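Local coordinates for protein N-(5'-phosphoribosyl)anthranilate isomerase (Thermococcus kodakarensis, PDB 5LHF) that catalyses the isomerisation of N-(5-phospho-beta-D-ribosyl)anthranilate to 1-(2-carboxyphenylamino)-1-deoxy-D-ribulose 5-phosphate, the third of five steps from chorismate to L-tryptophan, at residues V6-V11 / G192-V197; D15-V20 / I53-V58; T27-N32 / E46-A51; V39-A44 / E72-E77; Q80-M85 / L134-V139. One frame throughout, in Å; residues are numbered along the deposited sequence. Where two conformers were deposited one is given.

Contact 1: V6-V11 / G192-V197; sequences VKICGV and GVKDRV
Lys-194 reaches the backbone at Cys-9 with its ammonium group, and NZ donates a hydrogen bond to Cys-9 O at 2.9 Å. The approach is almost head-on to the carbonyl, with a C=O...N angle of 163°. A bend at chi2 (-48°) sets the course of the otherwise extended outer chain. The charge has a second partner, since NZ also forms a salt bridge with Glu-189. Next to the ammonium group, CE of Lys-194 lies 3.6 Å from Gly-10 O, which accepts from Arg-37 NE.

This polar link joins the first strand of a TIM barrel to a short beta hairpin, 189-190 with 193-194. The hairpin lies between barrel strand 181-184, the sheet neighbour of strand 5-9, and helix 196-207.

The apolar contacts involve the methylene chain. Lys-194 CD passes Ile-8 CG2 at 4.2 Å, the two side chains running in opposite directions, while Lys-194 CG approaches Val-11 CG1 at 4.4 Å. Cut back to an alanine, the side chain is likely to leave Cys-9 O without this donor and Glu-189 without its positive mate, and to open a gap beside Ile-8.

Contact 2: D15-V20 / I53-V58; sequences DELRLV and IPIYLV
Leu-17 and Ile-55 meet through their terminal methyls because both side chains are drawn out from the backbone. In Ile-55 chi1 is 177° and chi2 is near 180° as well, which carries CD1 far out toward the helix. In Leu-17 a chi1 of 175° brings the branch round so that CD1 comes nearer the strand than its CB direction alone would suggest. The two CD1 atoms, of Leu-17 and Ile-55, end 4.4 Å apart.

A second pair forms three residues further along the helix, almost one turn on. There CG1 of Val-20 faces CD1 of Ile-53 at 4.5 Å, the isoleucine chain continuing outward toward the valine. Both contacts are loose van der Waals packing, and no hydrogen bond spans the two segments. The backbones stay well apart, with 9.4 Å from Leu-17 CA to Ile-55 CA.

The interval is bridged by Thr-27 of strand 26-30, which touches Leu-17, Val-20 and Ile-55. Nearby, Arg-18 NH1 donates to Met-50 O at the end of helix 41-50, and it also forms a salt bridge with Glu-21. Ile-55 begins strand 55-59, whose next residue, Tyr-56, packs on Lys-7 of strand 5-9 and meets the ring of Tyr-78.

Apolar side chains of an outer helix thus meet, end against end, those of strand 55-59 and the loop leading into it, part of the layer between helices and strands in a (beta/alpha)8 barrel.

Contact 3: T27-N32 / E46-A51; sequences TGVVVN and ELIEMA
Within the beta-alpha-beta unit made by strand 26-30, helix 41-50 and strand 55-59, Val-29 packs strand against helix by meeting Leu-47 and Ile-48. Val-29 is the only residue of its segment to touch the other, and it spreads its two methyls over two consecutive helix residues. CG2 of Val-29 lies 4.0 Å from Leu-47 CD1, the side chains crossing at a slant. CG1 of Val-29 lies 4.1 Å from Ile-48 CD1 and as close to Ile-48 CG1, here with the side chains roughly perpendicular, so that it meets the outer end of the isoleucine chain broadside.

The valine's torsion gives each branch its own partner. At chi1 58° its CG1 stands between the backbone N and the carbonyl carbon, a less common choice for valine, with CG2 opposite the N. The CB of Leu-47 is directed toward the strand, whereas that of Ile-48 leaves to one side and the end of the side chain comes nearer. The backbones come to 7.9 Å between Val-29 CA and Leu-47 CA. The contact is wholly apolar.

Val-29 also packs on Val-39 and on Ala-44, one helical turn before Ile-48. Ile-48 also touches Ile-55 of strand 55-59, while Ala-51, just past the helix end, rests against Leu-17 of helix 14-20.

Contact 4: V39-A44 / E72-E77; sequences VPLKTA and EKTGAE
Leu-41 and Thr-74 cross at about a right angle, the leucine at the start of helix 41-50 and the threonine at the end of helix 64-74. Leu-41 CD2 lies 3.9 Å from Thr-74 CG2, and the same threonine methyl approaches the backbone oxygen Leu-41 O at 3.7 Å. One turn further on, Ala-44 CB touches this methyl from 4.3 Å, so Thr-74 CG2 is received between two residues on one side of the helix. The other leucine branch, CD1, meets Lys-73 CB at 4.1 Å, these side chains passing obliquely. Beyond CB the lysine turns away from the contact, and its NZ donates to Asn-69 OD1. Thr-43 OG1, on the same helix as Leu-41, ligates a sodium ion.

The torsion of Thr-74 separates its two functions. At chi1 61° OG1 sits over its own backbone, between N and the carbonyl carbon, and CG2 is left to face Leu-41. OG1 accepts from Ala-76 N at 3.3 Å, which makes an ST turn, and it is hydrogen-bonded to Ala-70 O as well. The turn spans Gly-75, where the chain leaves the helix with positive phi. With an alanine here, Ala-76 N and Ala-70 O would probably be left without their hydroxyl partner, and a gap would open where CG2 lay against Leu-41 and Ala-44.

Two adjacent outer helices of the barrel meet end to start, with Thr-74 also packing on Leu-57 of strand 55-59, while Leu-41 touches Asn-69 and Ala-70 of helix 64-74 and Val-31.

Contact 5: Q80-M85 / L134-V139; sequences QVHSDM and LLDTGV
Gln-80, whose amide end packs against Leu-134, has its OE1 held by a hydrogen bond from Lys-7 NZ of strand 5-9, and that same ammonium group forms a salt bridge with Asp-183 of strand 181-184. This fixes the amide across the interior of the barrel. Gln-80 is drawn out to full length, its CG opposite the backbone N (chi1 171°) and the chain extended beyond it, so the amide projects inward from the strand. CD1 of Leu-134 then meets it obliquely, 3.8 Å from NE2 and 4.1 Å from OE1 of Gln-80.

Two residues on in each segment, the ring edge of His-82 comes near the Asp-136 carboxylate without a hydrogen bond. OD1 of Asp-136 lies near the ring plane, 4.1 Å from His-82 CE1 and 4.6 Å from His-82 ND1. Ring and carboxylate planes stand 87° apart, and the side chains cross at about a right angle. Both segments lie at the C-terminal ends of their strands, the end of a TIM barrel where such enzymes carry their active sites.

The strands concerned, 78-81 and 132-136, are not sheet neighbours; strand 100-106 runs between them. Its Met-102 touches both Gln-80 and Leu-134, and its Ala-104 touches His-82 and Leu-134. Leu-134 continues to Val-160 and Ala-162 of strand 160-162, whereas Leu-135, on the outer face, packs on helix 143-156.

All five contacts belong to one eight-stranded barrel. Contacts 2, 3 and 4 form a continuous outer layer of helix and strand packing: the centres of contacts 2 and 3 are about 6 Å apart and those of contacts 3 and 4 about 7 Å, and contact 3 shares helix 41-50 with contact 4. The bound sodium lies on this side, about 8 Å from the side chain of Leu-41 and 9 Å from that of Leu-47. Contacts 1 and 5 are about 19 Å apart between centres, yet Lys-7 NZ reaches Gln-80 OE1 at 2.7 Å across the interior. Both include the C-terminal strand ends, where TIM-barrel enzymes carry their active sites. Glu-16 OE2 couples contact 2 to Lys-194 N of contact 1 at 2.8 Å.

Contact 1: V6-V11 / G192-V197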
# COMPACT_ATOMS: atom_id res chain seq x y z
N VAL A 6 -4.53 8.06 -4.26
CA VAL A 6 -4.66 7.97 -2.81
C VAL A 6 -5.33 6.65 -2.48
O VAL A 6 -6.42 6.36 -2.99
CB VAL A 6 -5.47 9.13 -2.23
CG1 VAL A 6 -5.57 8.98 -0.71
CG2 VAL A 6 -4.86 10.48 -2.65
N LYS A 7 -4.69 5.85 -1.63
CA LYS A 7 -5.23 4.57 -1.20
C LYS A 7 -5.41 4.61 0.30
O LYS A 7 -4.49 5.03 1.02
CB LYS A 7 -4.31 3.42 -1.62
CG LYS A 7 -4.73 2.06 -1.07
CD LYS A 7 -3.93 0.92 -1.73
CE LYS A 7 -4.07 -0.39 -0.95
NZ LYS A 7 -3.11 -0.48 0.21
N ILE A 8 -6.60 4.25 0.78
CA ILE A 8 -6.85 4.12 2.22
C ILE A 8 -7.00 2.63 2.50
O ILE A 8 -7.97 2.00 2.06
CB ILE A 8 -8.08 4.90 2.69
CG1 ILE A 8 -7.88 6.41 2.48
CG2 ILE A 8 -8.37 4.59 4.15
CD1 ILE A 8 -9.14 7.25 2.70
N CYS A 9 -6.05 2.08 3.24
CA CYS A 9 -5.93 0.64 3.37
C CYS A 9 -6.58 0.16 4.66
O CYS A 9 -6.76 0.93 5.61
CB CYS A 9 -4.45 0.23 3.34
SG CYS A 9 -4.21 -1.57 3.25
N GLY A 10 -6.95 -1.12 4.67
CA GLY A 10 -7.37 -1.77 5.90
C GLY A 10 -8.83 -1.62 6.28
O GLY A 10 -9.14 -1.48 7.47
N VAL A 11 -9.74 -1.65 5.33
CA VAL A 11 -11.15 -1.59 5.69
C VAL A 11 -11.58 -2.97 6.18
O VAL A 11 -11.20 -4.00 5.62
CB VAL A 11 -12.02 -1.11 4.51
CG1 VAL A 11 -11.73 0.36 4.21
CG2 VAL A 11 -11.79 -1.97 3.27
N GLY A 192 -9.60 3.12 16.00
CA GLY A 192 -9.54 1.99 15.08
C GLY A 192 -10.60 1.95 14.00
O GLY A 192 -10.71 0.94 13.30
N VAL A 193 -11.39 3.00 13.84
CA VAL A 193 -12.43 3.02 12.82
C VAL A 193 -12.08 4.09 11.81
O VAL A 193 -11.73 5.21 12.19
CB VAL A 193 -13.82 3.28 13.44
CG1 VAL A 193 -14.88 3.31 12.36
CG2 VAL A 193 -14.11 2.23 14.51
N LYS A 194 -12.15 3.75 10.52
CA LYS A 194 -11.98 4.80 9.50
C LYS A 194 -12.91 5.97 9.81
O LYS A 194 -14.11 5.78 10.04
CB LYS A 194 -12.27 4.25 8.10
CG LYS A 194 -11.36 3.12 7.65
CD LYS A 194 -9.89 3.40 7.86
CE LYS A 194 -9.09 2.15 7.50
NZ LYS A 194 -7.71 2.10 8.05
N ASP A 195 -12.35 7.17 9.84
CA ASP A 195 -13.02 8.35 10.40
C ASP A 195 -13.13 9.46 9.37
O ASP A 195 -12.11 9.88 8.80
CB ASP A 195 -12.28 8.85 11.64
CG ASP A 195 -12.91 10.08 12.26
OD1 ASP A 195 -13.89 9.93 13.02
OD2 ASP A 195 -12.44 11.20 11.98
N ARG A 196 -14.35 9.97 9.15
CA ARG A 196 -14.58 10.92 8.05
C ARG A 196 -13.80 12.21 8.26
O ARG A 196 -13.25 12.77 7.30
CB ARG A 196 -16.07 11.22 7.90
CG ARG A 196 -16.41 12.07 6.67
CD ARG A 196 -16.49 13.57 6.97
NE ARG A 196 -17.45 13.87 8.02
CZ ARG A 196 -17.63 15.08 8.55
NH1 ARG A 196 -16.92 16.11 8.13
NH2 ARG A 196 -18.54 15.25 9.51
N VAL A 197 -13.74 12.71 9.49
CA VAL A 197 -13.07 13.99 9.70
C VAL A 197 -11.57 13.84 9.52
O VAL A 197 -10.92 14.71 8.91
CB VAL A 197 -13.44 14.56 11.08
CG1 VAL A 197 -12.44 15.65 11.48
CG2 VAL A 197 -14.87 15.12 11.05

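Contact 2: D15-V20 / I53-V58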
# COMPACT_ATOMS: atom_id res chain seq x y z
N ASP A 15 -19.30 -0.46 6.38
CA ASP A 15 -19.37 0.96 6.73
C ASP A 15 -18.05 1.66 6.42
O ASP A 15 -18.05 2.77 5.86
CB ASP A 15 -19.73 1.13 8.20
CG ASP A 15 -21.16 0.75 8.49
OD1 ASP A 15 -21.42 0.29 9.62
OD2 ASP A 15 -22.02 0.92 7.59
N GLU A 16 -16.93 1.04 6.78
CA GLU A 16 -15.63 1.64 6.47
C GLU A 16 -15.39 1.71 4.97
O GLU A 16 -14.87 2.70 4.45
CB GLU A 16 -14.52 0.83 7.14
CG GLU A 16 -14.45 1.01 8.63
CD GLU A 16 -13.21 0.40 9.21
OE1 GLU A 16 -12.79 -0.69 8.75
OE2 GLU A 16 -12.63 1.03 10.12
N LEU A 17 -15.76 0.64 4.24
CA LEU A 17 -15.62 0.64 2.79
C LEU A 17 -16.38 1.80 2.15
O LEU A 17 -15.80 2.58 1.39
CB LEU A 17 -16.10 -0.68 2.21
CG LEU A 17 -16.10 -0.76 0.68
CD1 LEU A 17 -14.69 -0.68 0.11
CD2 LEU A 17 -16.74 -2.05 0.26
N ARG A 18 -17.68 1.92 2.43
CA ARG A 18 -18.47 2.97 1.81
C ARG A 18 -17.94 4.37 2.14
O ARG A 18 -18.03 5.29 1.31
CB ARG A 18 -19.93 2.85 2.24
CG ARG A 18 -20.61 1.58 1.76
CD ARG A 18 -20.51 1.45 0.25
NE ARG A 18 -21.35 0.37 -0.27
CZ ARG A 18 -21.06 -0.35 -1.35
NH1 ARG A 18 -19.93 -0.13 -2.02
NH2 ARG A 18 -21.88 -1.32 -1.76
N LEU A 19 -17.40 4.56 3.35
CA LEU A 19 -16.81 5.84 3.71
C LEU A 19 -15.59 6.14 2.86
O LEU A 19 -15.50 7.19 2.22
CB LEU A 19 -16.45 5.86 5.19
CG LEU A 19 -15.64 7.08 5.64
CD1 LEU A 19 -16.45 8.34 5.30
CD2 LEU A 19 -15.30 6.99 7.15
N VAL A 20 -14.65 5.19 2.82
CA VAL A 20 -13.42 5.36 2.04
C VAL A 20 -13.72 5.60 0.57
O VAL A 20 -12.98 6.33 -0.11
CB VAL A 20 -12.53 4.12 2.26
CG1 VAL A 20 -11.45 4.01 1.19
CG2 VAL A 20 -11.92 4.18 3.65
N ILE A 53 -14.64 0.95 -5.92
CA ILE A 53 -13.31 1.35 -6.39
C ILE A 53 -12.39 0.13 -6.33
O ILE A 53 -12.74 -0.88 -5.70
CB ILE A 53 -12.72 2.50 -5.55
CG1 ILE A 53 -12.40 2.02 -4.13
CG2 ILE A 53 -13.66 3.72 -5.55
CD1 ILE A 53 -11.90 3.13 -3.19
N PRO A 54 -11.21 0.17 -6.95
CA PRO A 54 -10.28 -0.96 -6.82
C PRO A 54 -10.00 -1.26 -5.36
O PRO A 54 -9.74 -0.36 -4.55
CB PRO A 54 -9.03 -0.47 -7.55
CG PRO A 54 -9.56 0.44 -8.60
CD PRO A 54 -10.73 1.16 -7.95
N ILE A 55 -10.08 -2.54 -4.99
CA ILE A 55 -9.82 -2.94 -3.62
C ILE A 55 -8.74 -4.03 -3.63
O ILE A 55 -8.93 -5.10 -4.22
CB ILE A 55 -11.09 -3.39 -2.88
CG1 ILE A 55 -10.76 -3.87 -1.46
CG2 ILE A 55 -11.88 -4.44 -3.69
CD1 ILE A 55 -11.98 -4.02 -0.57
N TYR A 56 -7.61 -3.74 -3.00
CA TYR A 56 -6.51 -4.69 -2.97
C TYR A 56 -6.72 -5.74 -1.89
O TYR A 56 -7.08 -5.42 -0.76
CB TYR A 56 -5.19 -3.94 -2.72
CG TYR A 56 -4.75 -3.16 -3.93
CD1 TYR A 56 -5.28 -1.91 -4.21
CD2 TYR A 56 -3.81 -3.69 -4.80
CE1 TYR A 56 -4.89 -1.20 -5.34
CE2 TYR A 56 -3.41 -3.01 -5.91
CZ TYR A 56 -3.94 -1.76 -6.18
OH TYR A 56 -3.51 -1.12 -7.32
N LEU A 57 -6.48 -7.00 -2.25
CA LEU A 57 -6.32 -8.07 -1.26
C LEU A 57 -4.89 -7.96 -0.74
O LEU A 57 -3.94 -8.25 -1.47
CB LEU A 57 -6.57 -9.44 -1.89
CG LEU A 57 -6.67 -10.64 -0.94
CD1 LEU A 57 -7.91 -10.52 -0.03
CD2 LEU A 57 -6.70 -11.95 -1.73
N VAL A 58 -4.74 -7.51 0.51
CA VAL A 58 -3.43 -7.16 1.06
C VAL A 58 -2.96 -8.28 1.98
O VAL A 58 -3.70 -8.69 2.89
CB VAL A 58 -3.52 -5.84 1.85
CG1 VAL A 58 -2.15 -5.48 2.40
CG2 VAL A 58 -4.12 -4.70 0.99

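Contact 3: T27-N32 / E46-A51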
# COMPACT_ATOMS: atom_id res chain seq x y z
N THR A 27 -8.71 1.11 -2.20
CA THR A 27 -8.66 0.69 -0.81
C THR A 27 -8.05 -0.71 -0.76
O THR A 27 -7.52 -1.22 -1.76
CB THR A 27 -10.06 0.77 -0.18
OG1 THR A 27 -9.96 0.59 1.25
CG2 THR A 27 -11.01 -0.27 -0.77
N GLY A 28 -8.06 -1.30 0.42
CA GLY A 28 -7.43 -2.59 0.62
C GLY A 28 -8.05 -3.31 1.80
O GLY A 28 -8.48 -2.68 2.77
N VAL A 29 -8.09 -4.65 1.71
CA VAL A 29 -8.57 -5.47 2.80
C VAL A 29 -7.49 -6.50 3.14
O VAL A 29 -6.94 -7.14 2.24
CB VAL A 29 -9.92 -6.14 2.47
CG1 VAL A 29 -9.82 -7.02 1.20
CG2 VAL A 29 -10.37 -6.99 3.64
N VAL A 30 -7.17 -6.63 4.43
CA VAL A 30 -6.01 -7.40 4.87
C VAL A 30 -6.45 -8.81 5.27
O VAL A 30 -7.42 -8.99 6.01
CB VAL A 30 -5.30 -6.71 6.05
CG1 VAL A 30 -4.12 -7.58 6.55
CG2 VAL A 30 -4.83 -5.30 5.63
N VAL A 31 -5.75 -9.82 4.75
CA VAL A 31 -6.01 -11.21 5.08
C VAL A 31 -4.69 -11.91 5.39
O VAL A 31 -3.63 -11.49 4.93
CB VAL A 31 -6.75 -11.97 3.95
CG1 VAL A 31 -8.13 -11.38 3.68
CG2 VAL A 31 -5.89 -12.03 2.67
N ASN A 32 -4.79 -12.99 6.16
CA ASN A 32 -3.66 -13.90 6.40
C ASN A 32 -2.36 -13.12 6.65
O ASN A 32 -1.35 -13.31 5.96
CB ASN A 32 -3.50 -14.90 5.24
CG ASN A 32 -4.72 -15.82 5.08
OD1 ASN A 32 -5.42 -16.12 6.04
ND2 ASN A 32 -4.96 -16.28 3.85
N GLU A 46 -16.72 -10.59 0.77
CA GLU A 46 -17.91 -9.75 0.72
C GLU A 46 -17.56 -8.30 0.42
O GLU A 46 -18.22 -7.65 -0.41
CB GLU A 46 -18.69 -9.84 2.02
CG GLU A 46 -19.86 -8.85 2.05
CD GLU A 46 -20.93 -9.17 1.02
OE1 GLU A 46 -20.75 -8.83 -0.17
OE2 GLU A 46 -21.97 -9.74 1.40
N LEU A 47 -16.52 -7.76 1.06
CA LEU A 47 -16.14 -6.39 0.78
C LEU A 47 -15.69 -6.25 -0.66
O LEU A 47 -16.03 -5.28 -1.34
CB LEU A 47 -15.04 -5.93 1.74
CG LEU A 47 -15.41 -6.14 3.22
CD1 LEU A 47 -14.22 -5.90 4.14
CD2 LEU A 47 -16.58 -5.23 3.62
N ILE A 48 -14.95 -7.24 -1.17
CA ILE A 48 -14.44 -7.18 -2.53
C ILE A 48 -15.60 -7.16 -3.53
O ILE A 48 -15.53 -6.50 -4.58
CB ILE A 48 -13.46 -8.35 -2.77
CG1 ILE A 48 -12.12 -8.05 -2.08
CG2 ILE A 48 -13.24 -8.62 -4.26
CD1 ILE A 48 -11.24 -9.30 -1.89
N GLU A 49 -16.68 -7.88 -3.22
CA GLU A 49 -17.81 -7.94 -4.14
C GLU A 49 -18.58 -6.62 -4.15
O GLU A 49 -19.05 -6.19 -5.21
CB GLU A 49 -18.74 -9.09 -3.75
CG GLU A 49 -20.03 -9.16 -4.57
CD GLU A 49 -20.99 -10.21 -4.03
OE1 GLU A 49 -20.90 -10.55 -2.83
OE2 GLU A 49 -21.85 -10.68 -4.81
N MET A 50 -18.70 -5.96 -3.00
CA MET A 50 -19.47 -4.73 -2.95
C MET A 50 -18.66 -3.47 -3.26
O MET A 50 -19.26 -2.42 -3.50
CB MET A 50 -20.13 -4.60 -1.58
CG MET A 50 -21.11 -5.73 -1.29
SD MET A 50 -22.42 -5.86 -2.53
CE MET A 50 -23.74 -4.97 -1.71
N ALA A 51 -17.33 -3.56 -3.33
CA ALA A 51 -16.52 -2.37 -3.55
C ALA A 51 -16.80 -1.72 -4.91
O ALA A 51 -17.00 -2.40 -5.92
CB ALA A 51 -15.03 -2.70 -3.44

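Contact 4: V39-A44 / E72-E77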
# COMPACT_ATOMS: atom_id res chain seq x y z
N VAL A 39 -9.08 -9.66 8.43
CA VAL A 39 -10.43 -10.23 8.43
C VAL A 39 -10.36 -11.62 7.82
O VAL A 39 -9.42 -11.91 7.03
CB VAL A 39 -11.44 -9.33 7.67
CG1 VAL A 39 -11.54 -7.93 8.29
CG2 VAL A 39 -11.12 -9.28 6.16
N PRO A 40 -11.32 -12.49 8.14
CA PRO A 40 -11.38 -13.78 7.43
C PRO A 40 -11.64 -13.63 5.93
O PRO A 40 -12.22 -12.64 5.48
CB PRO A 40 -12.54 -14.51 8.12
CG PRO A 40 -12.83 -13.71 9.36
CD PRO A 40 -12.38 -12.32 9.12
N LEU A 41 -11.20 -14.64 5.17
CA LEU A 41 -11.37 -14.61 3.70
C LEU A 41 -12.81 -14.38 3.30
O LEU A 41 -13.07 -13.65 2.34
CB LEU A 41 -10.86 -15.92 3.08
CG LEU A 41 -9.35 -16.14 2.96
CD1 LEU A 41 -9.05 -17.41 2.17
CD2 LEU A 41 -8.66 -14.95 2.33
N LYS A 42 -13.78 -15.02 3.98
CA LYS A 42 -15.17 -14.79 3.58
C LYS A 42 -15.56 -13.33 3.77
O LYS A 42 -16.31 -12.76 2.95
CB LYS A 42 -16.11 -15.70 4.38
CG LYS A 42 -17.53 -15.57 3.93
CD LYS A 42 -18.49 -16.07 4.98
CE LYS A 42 -19.62 -16.82 4.34
NZ LYS A 42 -20.69 -15.94 3.91
N THR A 43 -15.10 -12.71 4.85
CA THR A 43 -15.42 -11.31 5.08
C THR A 43 -14.78 -10.44 4.00
O THR A 43 -15.42 -9.51 3.48
CB THR A 43 -14.96 -10.87 6.47
OG1 THR A 43 -15.59 -11.69 7.46
CG2 THR A 43 -15.31 -9.42 6.73
N ALA A 44 -13.52 -10.73 3.65
CA ALA A 44 -12.87 -10.00 2.56
C ALA A 44 -13.60 -10.22 1.24
O ALA A 44 -13.73 -9.29 0.43
CB ALA A 44 -11.41 -10.44 2.44
N GLU A 72 -8.78 -17.38 -5.34
CA GLU A 72 -9.96 -18.18 -5.70
C GLU A 72 -11.12 -17.91 -4.77
O GLU A 72 -12.28 -17.82 -5.21
CB GLU A 72 -9.63 -19.68 -5.69
CG GLU A 72 -8.59 -20.08 -6.68
CD GLU A 72 -8.23 -21.55 -6.58
OE1 GLU A 72 -7.32 -21.97 -7.33
OE2 GLU A 72 -8.84 -22.27 -5.76
N LYS A 73 -10.86 -17.80 -3.46
CA LYS A 73 -11.96 -17.68 -2.50
C LYS A 73 -12.57 -16.28 -2.51
O LYS A 73 -13.78 -16.12 -2.28
CB LYS A 73 -11.47 -18.02 -1.08
CG LYS A 73 -11.05 -19.48 -0.89
CD LYS A 73 -12.24 -20.43 -0.98
CE LYS A 73 -11.94 -21.78 -0.34
NZ LYS A 73 -10.69 -22.40 -0.89
N THR A 74 -11.76 -15.25 -2.77
CA THR A 74 -12.23 -13.87 -2.65
C THR A 74 -12.64 -13.23 -3.97
O THR A 74 -13.33 -12.20 -3.96
CB THR A 74 -11.16 -12.98 -2.02
OG1 THR A 74 -9.99 -12.99 -2.85
CG2 THR A 74 -10.81 -13.47 -0.61
N GLY A 75 -12.19 -13.76 -5.10
CA GLY A 75 -12.45 -13.06 -6.34
C GLY A 75 -11.63 -11.80 -6.55
O GLY A 75 -11.97 -11.00 -7.42
N ALA A 76 -10.55 -11.61 -5.78
CA ALA A 76 -9.78 -10.38 -5.87
C ALA A 76 -9.27 -10.15 -7.29
O ALA A 76 -8.85 -11.08 -7.97
CB ALA A 76 -8.58 -10.41 -4.92
N GLU A 77 -9.33 -8.90 -7.72
CA GLU A 77 -8.80 -8.41 -8.98
C GLU A 77 -7.45 -7.73 -8.80
O GLU A 77 -6.66 -7.63 -9.76
CB GLU A 77 -9.83 -7.41 -9.54
CG GLU A 77 -11.14 -8.03 -9.98
CD GLU A 77 -11.01 -8.67 -11.33
OE1 GLU A 77 -11.84 -9.56 -11.68
OE2 GLU A 77 -10.05 -8.30 -12.05

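Contact 5: Q80-M85 / L134-V139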
# COMPACT_ATOMS: atom_id res chain seq x y z
N GLN A 80 -1.98 -6.87 -3.13
CA GLN A 80 -0.83 -6.14 -2.62
C GLN A 80 0.05 -7.15 -1.91
O GLN A 80 -0.33 -7.69 -0.86
CB GLN A 80 -1.26 -5.01 -1.69
CG GLN A 80 -0.10 -4.34 -0.94
CD GLN A 80 -0.51 -2.99 -0.36
OE1 GLN A 80 -1.38 -2.31 -0.89
NE2 GLN A 80 0.06 -2.65 0.78
N VAL A 81 1.21 -7.41 -2.48
CA VAL A 81 2.13 -8.42 -1.98
C VAL A 81 3.11 -7.73 -1.04
O VAL A 81 3.99 -6.98 -1.48
CB VAL A 81 2.84 -9.14 -3.13
CG1 VAL A 81 3.89 -10.12 -2.62
CG2 VAL A 81 1.82 -9.87 -3.98
N HIS A 82 2.94 -7.97 0.26
CA HIS A 82 3.76 -7.44 1.34
C HIS A 82 4.79 -8.46 1.79
O HIS A 82 4.96 -8.70 2.99
CB HIS A 82 2.88 -7.03 2.52
CG HIS A 82 2.68 -5.56 2.65
ND1 HIS A 82 3.64 -4.72 3.19
CD2 HIS A 82 1.64 -4.77 2.32
CE1 HIS A 82 3.19 -3.48 3.18
NE2 HIS A 82 1.98 -3.48 2.66
N SER A 83 5.45 -9.11 0.84
CA SER A 83 6.42 -10.15 1.14
C SER A 83 7.38 -10.22 -0.04
O SER A 83 7.16 -9.59 -1.08
CB SER A 83 5.76 -11.51 1.38
OG SER A 83 5.53 -12.19 0.16
N ASP A 84 8.45 -11.00 0.14
CA ASP A 84 9.46 -11.17 -0.90
C ASP A 84 9.25 -12.47 -1.67
O ASP A 84 10.21 -13.20 -1.95
CB ASP A 84 10.87 -11.09 -0.31
CG ASP A 84 11.03 -11.94 0.94
OD1 ASP A 84 10.43 -13.03 1.00
OD2 ASP A 84 11.75 -11.52 1.87
N MET A 85 8.00 -12.78 -1.98
CA MET A 85 7.69 -13.86 -2.91
C MET A 85 8.35 -13.59 -4.26
O MET A 85 8.48 -12.44 -4.69
CB MET A 85 6.17 -13.98 -3.06
CG MET A 85 5.69 -15.13 -3.93
SD MET A 85 3.88 -15.28 -3.83
CE MET A 85 3.40 -13.62 -4.31
N LEU A 134 4.92 0.07 -4.06
CA LEU A 134 4.69 0.73 -2.78
C LEU A 134 5.97 0.70 -1.96
O LEU A 134 6.62 -0.35 -1.84
CB LEU A 134 3.55 0.07 -2.01
CG LEU A 134 3.06 0.76 -0.73
CD1 LEU A 134 1.52 0.61 -0.59
CD2 LEU A 134 3.77 0.17 0.49
N LEU A 135 6.34 1.85 -1.40
CA LEU A 135 7.51 1.97 -0.53
C LEU A 135 7.02 2.15 0.90
O LEU A 135 6.40 3.17 1.23
CB LEU A 135 8.42 3.13 -0.97
CG LEU A 135 9.08 3.04 -2.34
CD1 LEU A 135 10.09 4.18 -2.58
CD2 LEU A 135 9.75 1.69 -2.53
N ASP A 136 7.30 1.17 1.75
CA ASP A 136 6.83 1.17 3.13
C ASP A 136 7.92 1.73 4.04
O ASP A 136 8.90 1.05 4.34
CB ASP A 136 6.44 -0.25 3.53
CG ASP A 136 5.72 -0.31 4.85
OD1 ASP A 136 5.78 -1.36 5.51
OD2 ASP A 136 5.09 0.70 5.25
N THR A 137 7.74 2.97 4.49
CA THR A 137 8.74 3.67 5.30
C THR A 137 8.60 3.33 6.78
O THR A 137 7.52 2.98 7.26
CB THR A 137 8.62 5.18 5.10
OG1 THR A 137 7.34 5.62 5.57
CG2 THR A 137 8.76 5.54 3.64
N GLY A 138 9.70 3.47 7.52
CA GLY A 138 9.78 3.07 8.91
C GLY A 138 9.58 4.21 9.89
O GLY A 138 9.11 5.30 9.54
N VAL A 139 9.97 3.96 11.15
CA VAL A 139 9.68 4.89 12.25
C VAL A 139 10.95 5.43 12.88
O VAL A 139 12.06 5.18 12.40
CB VAL A 139 8.80 4.21 13.31
CG1 VAL A 139 7.47 3.79 12.70
CG2 VAL A 139 9.53 2.99 13.93